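Deoxyribodipyrimidine photo-lyase (Oryza sativa Japonica Group, PDB 3UMV) repairs ultraviolet-damaged DNA by using light of 300-600 nm and an FAD cofactor to split cyclobutane pyrimidine dimers back into two pyrimidines. Local coordinates at residues A[272-280]-A[470-478]; A[396-404]-A[436-444]. All coordinates share one frame; numbering follows the deposited sequence.

From the N terminus the chain first builds the mixed sheet and flanking helices of the photolyase alpha/beta domain, then enters the largely helical region that holds FAD. Contact 1 closes the wider loop: the loop 272-280, between helices 268-271 and 285-290, meets the start of the C-terminal helix 472-489. Inside that loop, contact 2 pairs helix 393-405 with helix 431-442 beside the flavin, so the two contacts nest and do not cross. Their centres lie about 19 Å apart and their nearest atoms about 5 Å, without touching. Helix 393-405 links them, because its residues F394 and M395 also pack against residues of contact 1.

Contact 1 of 2, residues A[272-280]-A[470-478]; sequences RNDPTKPRA and FDVDAYISY. With URE (urea), chain J.
One face of the F470 ring is covered by P275, whose CD stands 3.5 Å from the ring centroid and almost on its normal, a CH-pi contact; D274 OD1 and T276 CG2 come at the same ring obliquely. The Y475 ring takes P275 CB obliquely, CB to CD2 being 3.5 Å, and P278 CG slants toward the Y478 ring, which has Y475 O at its edge. The motif opposite these rings is a type I turn from D274 to K277 that begins as an Asx turn, set against the N-terminal end of helix 472-489. Proline suits the second position of such a turn, and its rigid ring offers F470 and Y475 a compact apolar surface. F470 points CG between its own backbone N and carbonyl carbon (chi1 63°), which brings one face of the ring against P275 CD; an alanine here would probably leave P275 CD without its aromatic platform and open a gap beside F394, which also touches the ring. Y475 OH is hydrogen-bonded to E384 on helix 376-388, while its ring carbons CD2 and CE2 are what P275 touches.

D274 OD1 is gripped twice from one face of its carboxylate, by T276 N and by T276 OG1, the distance from T276 OG1 to D274 OD1 being 2.6 Å. This leaves T276 CG2 to lie near A474 CB and 3.3 Å from D471 O, while D471 caps the helix by accepting from A474 N with OD1. One water donates to T276 OG1 and accepts from D471 N, joining the turn to the cap where no direct hydrogen bond crosses. At the far end P278 and Y478 slide past each other in opposite directions, P278 CB reaching 3.8 Å from Y478 OH, and a urea molecule donates from N1 to P278 O over 3.3 Å.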
loop_
_atom_site.group_PDB
_atom_site.type_symbol
_atom_site.label_atom_id
_atom_site.label_comp_id
_atom_site.label_asym_id
_atom_site.label_seq_id
_atom_site.Cartn_x
_atom_site.Cartn_y
_atom_site.Cartn_z
ATOM N N ARG A 272 4.738 10.091 -17.599
ATOM C CA ARG A 272 3.931 9.395 -16.593
ATOM C C ARG A 272 2.424 9.557 -16.801
ATOM O O ARG A 272 1.640 8.731 -16.343
ATOM C CB ARG A 272 4.306 9.841 -15.185
ATOM C CG ARG A 272 3.937 11.266 -14.872
ATOM C CD ARG A 272 4.292 11.596 -13.429
ATOM N NE ARG A 272 3.626 12.814 -12.985
ATOM C CZ ARG A 272 2.441 12.843 -12.385
ATOM N NH1 ARG A 272 1.786 11.714 -12.139
ATOM N NH2 ARG A 272 1.913 14.003 -12.020
ATOM N N ASN A 273 2.013 10.615 -17.489
ATOM C CA ASN A 273 0.590 10.809 -17.752
ATOM C C ASN A 273 0.106 10.202 -19.068
ATOM O O ASN A 273 -1.051 10.397 -19.455
ATOM C CB ASN A 273 0.229 12.294 -17.680
ATOM C CG ASN A 273 0.375 12.856 -16.278
ATOM O OD1 ASN A 273 -0.200 12.329 -15.326
ATOM N ND2 ASN A 273 1.166 13.916 -16.141
ATOM N N ASP A 274 0.980 9.456 -19.742
ATOM C CA ASP A 274 0.675 8.908 -21.063
ATOM C C ASP A 274 0.463 7.388 -21.018
ATOM O O ASP A 274 1.425 6.628 -20.926
ATOM C CB ASP A 274 1.822 9.247 -22.023
ATOM C CG ASP A 274 1.524 8.858 -23.453
ATOM O OD1 ASP A 274 0.551 8.111 -23.702
ATOM O OD2 ASP A 274 2.282 9.300 -24.343
ATOM N N PRO A 275 -0.800 6.935 -21.071
ATOM C CA PRO A 275 -1.046 5.496 -20.907
ATOM C C PRO A 275 -0.495 4.622 -22.025
ATOM O O PRO A 275 -0.457 3.400 -21.866
ATOM C CB PRO A 275 -2.575 5.409 -20.854
ATOM C CG PRO A 275 -2.989 6.764 -20.349
ATOM C CD PRO A 275 -2.044 7.716 -21.013
ATOM N N THR A 276 -0.068 5.233 -23.127
ATOM C CA THR A 276 0.546 4.485 -24.216
ATOM C C THR A 276 2.043 4.294 -23.982
ATOM O O THR A 276 2.747 3.761 -24.844
ATOM C CB THR A 276 0.335 5.161 -25.594
ATOM O OG1 THR A 276 1.066 6.392 -25.651
ATOM C CG2 THR A 276 -1.144 5.430 -25.850
ATOM N N LYS A 277 2.526 4.747 -22.826
ATOM C CA LYS A 277 3.910 4.504 -22.408
ATOM C C LYS A 277 3.913 3.753 -21.085
ATOM O O LYS A 277 4.271 4.308 -20.045
ATOM C CB LYS A 277 4.676 5.821 -22.299
ATOM C CG LYS A 277 4.744 6.550 -23.630
ATOM C CD LYS A 277 5.470 7.875 -23.547
ATOM C CE LYS A 277 5.355 8.615 -24.885
ATOM N NZ LYS A 277 6.231 9.818 -24.949
ATOM N N PRO A 278 3.479 2.486 -21.119
ATOM C CA PRO A 278 3.324 1.687 -19.899
ATOM C C PRO A 278 4.628 1.561 -19.113
ATOM O O PRO A 278 4.593 1.477 -17.887
ATOM C CB PRO A 278 2.862 0.318 -20.422
ATOM C CG PRO A 278 3.140 0.324 -21.905
ATOM C CD PRO A 278 3.089 1.751 -22.335
ATOM N N ARG A 279 5.756 1.572 -19.815
ATOM C CA ARG A 279 7.058 1.346 -19.193
ATOM C C ARG A 279 7.651 2.594 -18.543
ATOM O O ARG A 279 8.696 2.520 -17.906
ATOM C CB ARG A 279 8.045 0.796 -20.224
ATOM C CG ARG A 279 7.736 -0.610 -20.706
ATOM C CD ARG A 279 8.755 -1.074 -21.743
ATOM N NE ARG A 279 10.131 -1.009 -21.247
ATOM C CZ ARG A 279 10.987 -0.031 -21.533
ATOM N NH1 ARG A 279 12.216 -0.056 -21.036
ATOM N NH2 ARG A 279 10.617 0.973 -22.320
ATOM N N ALA A 280 6.994 3.736 -18.703
ATOM C CA ALA A 280 7.500 4.978 -18.124
ATOM C C ALA A 280 7.252 5.065 -16.621
ATOM O O ALA A 280 7.998 5.728 -15.911
ATOM C CB ALA A 280 6.890 6.186 -18.833
ATOM N N PHE A 470 -3.202 12.146 -25.570
ATOM C CA PHE A 470 -2.480 10.960 -26.028
ATOM C C PHE A 470 -3.281 10.142 -27.030
ATOM O O PHE A 470 -4.476 10.379 -27.223
ATOM C CB PHE A 470 -2.063 10.076 -24.846
ATOM C CG PHE A 470 -3.229 9.502 -24.063
ATOM C CD1 PHE A 470 -3.724 8.244 -24.360
ATOM C CD2 PHE A 470 -3.813 10.217 -23.031
ATOM C CE1 PHE A 470 -4.802 7.712 -23.638
ATOM C CE2 PHE A 470 -4.879 9.690 -22.304
ATOM C CZ PHE A 470 -5.370 8.438 -22.611
ATOM N N ASP A 471 -2.615 9.167 -27.643
ATOM C CA ASP A 471 -3.223 8.315 -28.667
ATOM C C ASP A 471 -4.145 7.279 -28.022
ATOM O O ASP A 471 -3.717 6.163 -27.719
ATOM C CB ASP A 471 -2.109 7.620 -29.469
ATOM C CG ASP A 471 -2.617 6.882 -30.705
ATOM O OD1 ASP A 471 -3.832 6.636 -30.837
ATOM O OD2 ASP A 471 -1.773 6.529 -31.553
ATOM N N VAL A 472 -5.406 7.666 -27.810
ATOM C CA VAL A 472 -6.430 6.809 -27.203
ATOM C C VAL A 472 -6.596 5.459 -27.913
ATOM O O VAL A 472 -6.762 4.431 -27.262
ATOM C CB VAL A 472 -7.803 7.524 -27.172
ATOM C CG1 VAL A 472 -8.897 6.560 -26.729
ATOM C CG2 VAL A 472 -7.752 8.727 -26.247
ATOM N N ASP A 473 -6.543 5.461 -29.244
ATOM C CA ASP A 473 -6.727 4.223 -29.991
ATOM C C ASP A 473 -5.576 3.247 -29.767
ATOM O O ASP A 473 -5.780 2.027 -29.740
ATOM C CB ASP A 473 -6.908 4.512 -31.486
ATOM C CG ASP A 473 -8.186 5.281 -31.776
ATOM O OD1 ASP A 473 -9.095 5.280 -30.913
ATOM O OD2 ASP A 473 -8.283 5.879 -32.867
ATOM N N ALA A 474 -4.369 3.787 -29.595
ATOM C CA ALA A 474 -3.210 2.962 -29.303
ATOM C C ALA A 474 -3.354 2.286 -27.935
ATOM O O ALA A 474 -3.046 1.106 -27.786
ATOM C CB ALA A 474 -1.919 3.790 -29.388
ATOM N N TYR A 475 -3.848 3.021 -26.943
ATOM C CA TYR A 475 -4.069 2.438 -25.626
ATOM C C TYR A 475 -5.112 1.343 -25.703
ATOM O O TYR A 475 -4.950 0.269 -25.140
ATOM C CB TYR A 475 -4.511 3.503 -24.625
ATOM C CG TYR A 475 -4.834 2.963 -23.251
ATOM C CD1 TYR A 475 -6.145 2.928 -22.790
ATOM C CD2 TYR A 475 -3.831 2.506 -22.403
ATOM C CE1 TYR A 475 -6.449 2.459 -21.536
ATOM C CE2 TYR A 475 -4.127 2.029 -21.141
ATOM C CZ TYR A 475 -5.445 2.005 -20.715
ATOM O OH TYR A 475 -5.781 1.552 -19.473
ATOM N N ILE A 476 -6.191 1.626 -26.415
ATOM C CA ILE A 476 -7.246 0.645 -26.588
ATOM C C ILE A 476 -6.735 -0.640 -27.240
ATOM O O ILE A 476 -7.018 -1.732 -26.742
ATOM C CB ILE A 476 -8.427 1.236 -27.357
ATOM C CG1 ILE A 476 -9.130 2.274 -26.480
ATOM C CG2 ILE A 476 -9.401 0.139 -27.760
ATOM C CD1 ILE A 476 -10.076 3.163 -27.248
ATOM N N SER A 477 -5.957 -0.500 -28.321
ATOM C CA SER A 477 -5.336 -1.633 -29.013
ATOM C C SER A 477 -4.416 -2.442 -28.112
ATOM O O SER A 477 -4.440 -3.675 -28.134
ATOM C CB SER A 477 -4.525 -1.149 -30.223
ATOM O OG SER A 477 -5.367 -0.567 -31.194
ATOM N N TYR A 478 -3.584 -1.731 -27.353
ATOM C CA TYR A 478 -2.668 -2.323 -26.383
ATOM C C TYR A 478 -3.394 -3.151 -25.320
ATOM O O TYR A 478 -2.972 -4.256 -24.990
ATOM C CB TYR A 478 -1.837 -1.218 -25.733
ATOM C CG TYR A 478 -1.232 -1.574 -24.400
ATOM C CD1 TYR A 478 -1.841 -1.182 -23.215
ATOM C CD2 TYR A 478 -0.053 -2.294 -24.327
ATOM C CE1 TYR A 478 -1.285 -1.504 -21.988
ATOM C CE2 TYR A 478 0.508 -2.623 -23.120
ATOM C CZ TYR A 478 -0.105 -2.232 -21.954
ATOM O OH TYR A 478 0.475 -2.568 -20.755
HETATM C C URE J . 0.811 0.306 -16.265
HETATM O O URE J . -0.376 -0.009 -16.343
HETATM N N1 URE J . 1.417 0.891 -17.274
HETATM N N2 URE J . 1.517 -0.090 -15.235
HETATM O O HOH W 1 0.235 8.937 -27.459
#

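Contact 2 of 2, residues A[396-404]-A[436-444]; sequences RMYWAKKIL and GCMWSICGL. With FAD (flavin-adenine dinucleotide), chain I.
A400 and S440 meet at the apolar centre, where A400 CB and S440 CB are only 3.4 Å apart, tighter than ordinary carbon contact. Small residues suit this point, since the helix axes approach to 8.2 Å and cross at -53°. I441 lies alongside, its CG1 3.5 Å from A400 O, and L404 CD2 lies 3.8 Å from I441 O, a buried carbonyl with no hydrogen-bond partner. On the other flank M397 bends at its last torsion (chi3 -83°) and lays SD obliquely against the six-membered ring of W439, 3.6 Å from CH2: a Met-aromatic contact. K401 CE comes at the same ring obliquely, nearest CZ3.

These two helices form part of the FAD-binding helical region of the photolyase fold, and the flavin's dimethylbenzene end abuts the crossing. Methyl C8M lies near M397 CG and S440 OG, while C7M lies 3.7 Å from A400 CB and at the edge of the W399 ring. W399, whose ring meets that of W378, is predicted to carry electrons as a tryptophanyl radical, in keeping with this closeness. G436 passes CA 3.5 Å from FAD C8, and any side chain there would run into the flavin. R396 stretches along the isoalloxazine with NH1 close to C4X and N5, and its NH2 forms a salt bridge with D427.

Toward the polar edge, S440 OG turns back to donate to G436 O, which also takes S440 N from the opposite face. K401 bends at its end (chi4 -72°), so that NZ donates to S440 O over 2.8 Å in the carbonyl plane, on a lone pair. The same ammonium also bonds to R459 O and to a water that lies within hydrogen-bonding distance of W439 O and sits over the centre of one face of the W439 ring.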
loop_
_atom_site.group_PDB
_atom_site.type_symbol
_atom_site.label_atom_id
_atom_site.label_comp_id
_atom_site.label_asym_id
_atom_site.label_seq_id
_atom_site.Cartn_x
_atom_site.Cartn_y
_atom_site.Cartn_z
ATOM N N ARG A 396 -6.546 5.622 -14.039
ATOM C CA ARG A 396 -7.307 5.439 -12.789
ATOM C C ARG A 396 -8.210 6.631 -12.462
ATOM O O ARG A 396 -9.356 6.450 -11.991
ATOM C CB ARG A 396 -6.385 5.116 -11.603
ATOM C CG ARG A 396 -5.665 3.797 -11.749
ATOM C CD ARG A 396 -5.035 3.356 -10.432
ATOM N NE ARG A 396 -3.914 2.451 -10.671
ATOM C CZ ARG A 396 -3.473 1.562 -9.792
ATOM N NH1 ARG A 396 -4.089 1.428 -8.629
ATOM N NH2 ARG A 396 -2.430 0.789 -10.086
ATOM N N MET A 397 -7.717 7.843 -12.741
ATOM C CA MET A 397 -8.507 9.059 -12.522
ATOM C C MET A 397 -9.736 9.091 -13.443
ATOM O O MET A 397 -10.856 9.314 -12.984
ATOM C CB MET A 397 -7.649 10.309 -12.745
ATOM C CG MET A 397 -6.487 10.414 -11.790
ATOM S SD MET A 397 -5.507 11.921 -12.050
ATOM C CE MET A 397 -4.461 11.392 -13.382
ATOM N N TYR A 398 -9.516 8.866 -14.738
ATOM C CA TYR A 398 -10.590 8.815 -15.723
ATOM C C TYR A 398 -11.610 7.732 -15.357
ATOM O O TYR A 398 -12.809 7.981 -15.300
ATOM C CB TYR A 398 -10.001 8.526 -17.104
ATOM C CG TYR A 398 -11.015 8.476 -18.220
ATOM C CD1 TYR A 398 -11.586 7.274 -18.627
ATOM C CD2 TYR A 398 -11.410 9.642 -18.863
ATOM C CE1 TYR A 398 -12.521 7.242 -19.674
ATOM C CE2 TYR A 398 -12.334 9.619 -19.888
ATOM C CZ TYR A 398 -12.893 8.430 -20.283
ATOM O OH TYR A 398 -13.814 8.443 -21.305
ATOM N N TRP A 399 -11.093 6.545 -15.068
ATOM C CA TRP A 399 -11.894 5.362 -14.746
ATOM C C TRP A 399 -12.842 5.620 -13.587
ATOM O O TRP A 399 -14.048 5.353 -13.675
ATOM C CB TRP A 399 -10.937 4.217 -14.426
ATOM C CG TRP A 399 -11.548 2.987 -13.875
ATOM C CD1 TRP A 399 -12.114 1.961 -14.577
ATOM C CD2 TRP A 399 -11.582 2.600 -12.500
ATOM N NE1 TRP A 399 -12.532 0.974 -13.714
ATOM C CE2 TRP A 399 -12.221 1.345 -12.434
ATOM C CE3 TRP A 399 -11.144 3.198 -11.316
ATOM C CZ2 TRP A 399 -12.438 0.683 -11.228
ATOM C CZ3 TRP A 399 -11.362 2.540 -10.126
ATOM C CH2 TRP A 399 -11.992 1.297 -10.087
ATOM N N ALA A 400 -12.332 6.168 -12.500
ATOM C CA ALA A 400 -13.178 6.377 -11.338
ATOM C C ALA A 400 -14.186 7.511 -11.546
ATOM O O ALA A 400 -15.304 7.459 -11.036
ATOM C CB ALA A 400 -12.323 6.623 -10.079
ATOM N N LYS A 401 -13.781 8.544 -12.275
ATOM C CA LYS A 401 -14.689 9.642 -12.568
ATOM C C LYS A 401 -15.869 9.233 -13.448
ATOM O O LYS A 401 -16.989 9.743 -13.277
ATOM C CB LYS A 401 -13.934 10.813 -13.174
ATOM C CG LYS A 401 -13.064 11.512 -12.148
ATOM C CD LYS A 401 -12.471 12.793 -12.686
ATOM C CE LYS A 401 -11.583 13.451 -11.606
ATOM N NZ LYS A 401 -12.393 14.036 -10.508
ATOM N N LYS A 402 -15.638 8.328 -14.397
ATOM C CA LYS A 402 -16.762 7.809 -15.187
ATOM C C LYS A 402 -17.738 7.009 -14.323
ATOM O O LYS A 402 -18.944 7.002 -14.569
ATOM C CB LYS A 402 -16.278 6.955 -16.353
ATOM C CG LYS A 402 -15.522 7.723 -17.420
ATOM C CD LYS A 402 -16.409 8.779 -18.060
ATOM C CE LYS A 402 -15.763 10.143 -17.957
ATOM N NZ LYS A 402 -16.413 11.165 -18.844
ATOM N N ILE A 403 -17.229 6.335 -13.295
ATOM C CA ILE A 403 -18.118 5.586 -12.419
ATOM C C ILE A 403 -19.068 6.545 -11.701
ATOM O O ILE A 403 -20.264 6.271 -11.590
ATOM C CB ILE A 403 -17.326 4.726 -11.432
ATOM C CG1 ILE A 403 -16.485 3.711 -12.190
ATOM C CG2 ILE A 403 -18.260 4.003 -10.472
ATOM C CD1 ILE A 403 -15.595 2.851 -11.306
ATOM N N LEU A 404 -18.549 7.690 -11.262
ATOM C CA LEU A 404 -19.400 8.760 -10.726
ATOM C C LEU A 404 -20.448 9.203 -11.750
ATOM O O LEU A 404 -21.637 9.404 -11.430
ATOM C CB LEU A 404 -18.547 9.962 -10.319
ATOM C CG LEU A 404 -19.324 11.221 -9.930
ATOM C CD1 LEU A 404 -20.213 10.948 -8.714
ATOM C CD2 LEU A 404 -18.360 12.374 -9.650
ATOM N N GLY A 436 -7.226 7.503 -3.767
ATOM C CA GLY A 436 -7.381 7.684 -5.209
ATOM C C GLY A 436 -8.845 7.744 -5.627
ATOM O O GLY A 436 -9.254 8.620 -6.397
ATOM N N CYS A 437 -9.643 6.819 -5.107
ATOM C CA CYS A 437 -11.083 6.798 -5.400
ATOM C C CYS A 437 -11.751 8.054 -4.848
ATOM O O CYS A 437 -12.595 8.669 -5.527
ATOM C CB CYS A 437 -11.730 5.534 -4.827
ATOM S SG CYS A 437 -11.196 4.021 -5.672
ATOM N N MET A 438 -11.366 8.438 -3.624
ATOM C CA MET A 438 -11.896 9.657 -3.022
ATOM C C MET A 438 -11.462 10.914 -3.780
ATOM O O MET A 438 -12.221 11.870 -3.879
ATOM C CB MET A 438 -11.507 9.758 -1.548
ATOM C CG MET A 438 -12.149 8.722 -0.669
ATOM S SD MET A 438 -13.855 9.119 -0.208
ATOM C CE MET A 438 -13.570 10.373 1.061
ATOM N N TRP A 439 -10.239 10.930 -4.301
ATOM C CA TRP A 439 -9.814 12.097 -5.084
ATOM C C TRP A 439 -10.720 12.232 -6.311
ATOM O O TRP A 439 -11.189 13.314 -6.657
ATOM C CB TRP A 439 -8.352 11.944 -5.520
ATOM C CG TRP A 439 -7.819 13.094 -6.339
ATOM C CD1 TRP A 439 -7.132 14.187 -5.876
ATOM C CD2 TRP A 439 -7.903 13.251 -7.765
ATOM N NE1 TRP A 439 -6.802 15.016 -6.923
ATOM C CE2 TRP A 439 -7.261 14.464 -8.090
ATOM C CE3 TRP A 439 -8.465 12.489 -8.790
ATOM C CZ2 TRP A 439 -7.169 14.928 -9.400
ATOM C CZ3 TRP A 439 -8.367 12.953 -10.098
ATOM C CH2 TRP A 439 -7.729 14.158 -10.385
ATOM N N SER A 440 -10.976 11.104 -6.959
ATOM C CA SER A 440 -11.688 11.084 -8.230
ATOM C C SER A 440 -13.156 11.433 -8.070
ATOM O O SER A 440 -13.704 12.229 -8.834
ATOM C CB SER A 440 -11.560 9.694 -8.858
ATOM O OG SER A 440 -10.193 9.405 -9.084
ATOM N N ILE A 441 -13.778 10.842 -7.063
ATOM C CA ILE A 441 -15.228 10.839 -6.971
ATOM C C ILE A 441 -15.723 11.953 -6.033
ATOM O O ILE A 441 -16.795 12.502 -6.244
ATOM C CB ILE A 441 -15.727 9.426 -6.557
ATOM C CG1 ILE A 441 -15.450 8.455 -7.706
ATOM C CG2 ILE A 441 -17.215 9.415 -6.175
ATOM C CD1 ILE A 441 -15.746 7.015 -7.403
ATOM N N CYS A 442 -14.902 12.315 -5.044
ATOM C CA CYS A 442 -15.288 13.245 -3.976
ATOM C C CYS A 442 -14.355 14.449 -3.864
ATOM O O CYS A 442 -14.434 15.204 -2.903
ATOM C CB CYS A 442 -15.335 12.535 -2.622
ATOM S SG CYS A 442 -16.453 11.174 -2.604
ATOM N N GLY A 443 -13.483 14.613 -4.852
ATOM C CA GLY A 443 -12.564 15.733 -4.915
ATOM C C GLY A 443 -11.586 15.850 -3.754
ATOM O O GLY A 443 -11.077 16.926 -3.479
ATOM N N LEU A 444 -11.326 14.741 -3.066
ATOM C CA LEU A 444 -10.410 14.754 -1.929
ATOM C C LEU A 444 -9.038 15.225 -2.397
ATOM O O LEU A 444 -8.555 14.786 -3.435
ATOM C CB LEU A 444 -10.306 13.351 -1.317
ATOM C CG LEU A 444 -9.386 13.207 -0.093
ATOM C CD1 LEU A 444 -9.853 14.112 1.035
ATOM C CD2 LEU A 444 -9.269 11.762 0.388
HETATM P PA FAD I . 4.577 5.894 -10.361
HETATM O O1A FAD I . 4.065 7.014 -11.214
HETATM O O2A FAD I . 5.906 5.338 -10.792
HETATM O O5B FAD I . 4.628 6.407 -8.846
HETATM C C5B FAD I . 5.602 5.949 -7.933
HETATM C C4B FAD I . 4.981 5.802 -6.540
HETATM O O4B FAD I . 4.432 7.024 -6.071
HETATM C C3B FAD I . 3.813 4.835 -6.540
HETATM O O3B FAD I . 4.247 3.499 -6.437
HETATM C C2B FAD I . 3.073 5.271 -5.310
HETATM O O2B FAD I . 3.754 4.808 -4.160
HETATM C C1B FAD I . 3.242 6.768 -5.357
HETATM N N9A FAD I . 2.094 7.408 -6.020
HETATM C C8A FAD I . 1.970 7.748 -7.341
HETATM N N7A FAD I . 0.755 8.322 -7.505
HETATM C C5A FAD I . 0.103 8.334 -6.309
HETATM C C6A FAD I . -1.149 8.792 -5.879
HETATM N N6A FAD I . -1.975 9.456 -6.687
HETATM N N1A FAD I . -1.511 8.656 -4.557
HETATM C C2A FAD I . -0.640 8.082 -3.661
HETATM N N3A FAD I . 0.590 7.628 -4.085
HETATM C C4A FAD I . 0.952 7.767 -5.379
HETATM N N1 FAD I . -2.181 3.542 -5.570
HETATM C C2 FAD I . -1.886 2.399 -4.885
HETATM O O2 FAD I . -0.738 2.270 -4.459
HETATM N N3 FAD I . -2.859 1.441 -4.663
HETATM C C4 FAD I . -4.143 1.617 -5.148
HETATM O O4 FAD I . -5.007 0.757 -4.952
HETATM C C4X FAD I . -4.436 2.790 -5.834
HETATM N N5 FAD I . -5.689 3.020 -6.352
HETATM C C5X FAD I . -5.967 4.199 -7.014
HETATM C C6 FAD I . -7.256 4.438 -7.509
HETATM C C7 FAD I . -7.539 5.629 -8.184
HETATM C C7M FAD I . -8.937 5.868 -8.695
HETATM C C8 FAD I . -6.523 6.571 -8.366
HETATM C C8M FAD I . -6.764 7.865 -9.085
HETATM C C9 FAD I . -5.251 6.317 -7.883
HETATM C C9A FAD I . -4.974 5.142 -7.208
HETATM N N10 FAD I . -3.702 4.898 -6.733
HETATM C C10 FAD I . -3.454 3.734 -6.046
HETATM C "C1'" FAD I . -2.567 5.896 -6.920
HETATM C "C2'" FAD I . -1.734 5.679 -8.223
HETATM O "O2'" FAD I . -2.523 5.517 -9.408
HETATM C "C3'" FAD I . -0.754 4.493 -8.150
HETATM O "O3'" FAD I . 0.005 4.595 -6.974
HETATM C "C4'" FAD I . 0.206 4.426 -9.339
HETATM O "O4'" FAD I . -0.530 4.317 -10.542
HETATM C "C5'" FAD I . 1.130 3.226 -9.136
HETATM O "O5'" FAD I . 1.897 2.873 -10.262
HETATM P P FAD I . 3.481 3.131 -10.243
HETATM O O1P FAD I . 4.105 2.551 -8.989
HETATM O O2P FAD I . 4.089 2.578 -11.506
HETATM O O3P FAD I . 3.429 4.743 -10.280
HETATM O O HOH W 2 -10.985 15.421 -8.507
#